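Local coordinates for dihydropteroate synthase (Xanthomonas albilineans GPE PC73, PDB 6DAY) that catalyses the condensation of 4-aminobenzoate with 6-hydroxymethyl-7,8-dihydropterin diphosphate to form 7,8-dihydropteroate, a step of folate biosynthesis, at the interface of chains A and B. Numbering follows the deposited sequence. Chains: chain A/B, Dihydropteroate synthase.

The interface of chains A and B. Residues chain A 235, 239-243; chain B 37-39.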
# COMPACT_ATOMS: atom_id res chain seq x y z
N ARG A 235 8.51 -21.78 -7.67
CA ARG A 235 8.02 -20.60 -8.39
C ARG A 235 8.11 -20.87 -9.90
O ARG A 235 9.21 -20.91 -10.47
CB ARG A 235 8.82 -19.37 -7.99
CG ARG A 235 8.90 -19.12 -6.47
CD ARG A 235 7.55 -18.72 -5.87
NE ARG A 235 7.71 -18.48 -4.43
CZ ARG A 235 6.77 -18.68 -3.51
NH1 ARG A 235 5.56 -19.10 -3.84
NH2 ARG A 235 7.05 -18.45 -2.23
N GLU A 239 8.96 -14.12 -13.35
CA GLU A 239 8.90 -13.00 -12.42
C GLU A 239 8.56 -13.45 -11.01
O GLU A 239 8.67 -12.63 -10.10
CB GLU A 239 7.89 -11.94 -12.85
CG GLU A 239 8.49 -10.95 -13.84
CD GLU A 239 7.46 -9.95 -14.40
OE1 GLU A 239 6.26 -9.99 -14.03
OE2 GLU A 239 7.84 -9.11 -15.24
N GLN A 240 8.14 -14.71 -10.82
CA GLN A 240 7.92 -15.19 -9.45
C GLN A 240 9.23 -15.61 -8.81
O GLN A 240 9.27 -15.86 -7.61
CB GLN A 240 6.97 -16.40 -9.47
CG GLN A 240 5.56 -16.04 -9.99
CD GLN A 240 4.68 -17.25 -10.21
OE1 GLN A 240 5.17 -18.33 -10.45
NE2 GLN A 240 3.35 -17.07 -10.13
N ARG A 241 10.31 -15.68 -9.60
CA ARG A 241 11.59 -16.19 -9.11
C ARG A 241 12.52 -15.08 -8.62
O ARG A 241 13.70 -15.34 -8.34
CB ARG A 241 12.28 -16.96 -10.26
CG ARG A 241 11.47 -18.19 -10.67
CD ARG A 241 12.03 -18.76 -12.00
NE ARG A 241 11.23 -19.92 -12.39
CZ ARG A 241 11.36 -20.56 -13.55
NH1 ARG A 241 12.25 -20.15 -14.44
NH2 ARG A 241 10.58 -21.60 -13.80
N VAL A 242 12.02 -13.85 -8.52
CA VAL A 242 12.92 -12.72 -8.27
C VAL A 242 13.58 -12.84 -6.90
O VAL A 242 14.80 -12.66 -6.78
CB VAL A 242 12.15 -11.39 -8.42
CG1 VAL A 242 12.99 -10.22 -7.90
CG2 VAL A 242 11.73 -11.17 -9.90
N ALA A 243 12.79 -13.05 -5.83
CA ALA A 243 13.42 -13.15 -4.51
C ALA A 243 14.47 -14.26 -4.44
O ALA A 243 15.58 -14.05 -3.91
CB ALA A 243 12.35 -13.34 -3.40
N GLY B 37 8.56 -9.81 -5.54
CA GLY B 37 9.55 -10.82 -5.19
C GLY B 37 9.07 -12.21 -5.52
O GLY B 37 9.85 -13.06 -5.90
N THR B 38 7.76 -12.46 -5.40
CA THR B 38 7.27 -13.81 -5.69
C THR B 38 6.07 -13.77 -6.60
O THR B 38 5.48 -14.82 -6.86
CB THR B 38 6.97 -14.60 -4.40
OG1 THR B 38 5.86 -13.99 -3.72
CG2 THR B 38 8.19 -14.68 -3.50
N HIS B 39 5.70 -12.60 -7.13
CA HIS B 39 4.52 -12.49 -8.00
C HIS B 39 4.92 -11.85 -9.32
O HIS B 39 5.81 -11.01 -9.35
CB HIS B 39 3.41 -11.65 -7.36
CG HIS B 39 2.84 -12.29 -6.12
ND1 HIS B 39 3.38 -12.09 -4.87
CD2 HIS B 39 1.86 -13.21 -5.97
CE1 HIS B 39 2.71 -12.81 -3.99
NE2 HIS B 39 1.78 -13.50 -4.63
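A loop of chain B, B:Gly37 to B:His39, meets the 3-10 helix 238-241, the first turn of helix 242-254 and A:Arg235 of the loop before the 3-10 helix of chain A. In dihydropteroate synthase, a pterin-binding enzyme built on a TIM barrel, the B segment belongs to a loop that follows a barrel strand. The patch is small, and whether this pairing is the biological one the structure alone does not show. The backbone of B:Gly37 makes a polar link: its carbonyl O accepts a hydrogen bond from A:Ala243 N at 2.9 Å, nearly straight at 169° and directed onto a lone pair in the carbonyl plane. The donor is in the first turn of helix 242-254, where amide N-H groups lack partners from an earlier turn of the same helix, and the helix end would tend to attract this oxygen. The lack of a side chain on B:Gly37 may let the backbones come close; A:Ala243 CB lies 3.5 Å from B:Gly37 O. B:Thr38 then turns its carbonyl O to the aliphatic stem of A:Gln240, 3.4 Å from both CB and CG, so contact is made by methylenes and not by the amide tip. The guanidinium of A:Arg235, its chain bent at chi2 (-68°), presents a face near its rim to B:Thr38 CB, with NE 3.9 Å from the methyl CG2. B:Thr38 OG1 sits between the backbone N and the carbonyl carbon (chi1 67°), which leaves CG2 anti to that carbon and turned to the flat cation. Behind the contact, A:Arg241 NE donates to A:Arg235 O, 3.0 Å away and in the plane of the A:Arg241 guanidinium, in a straight bond that ties the loop to the 3-10 helix.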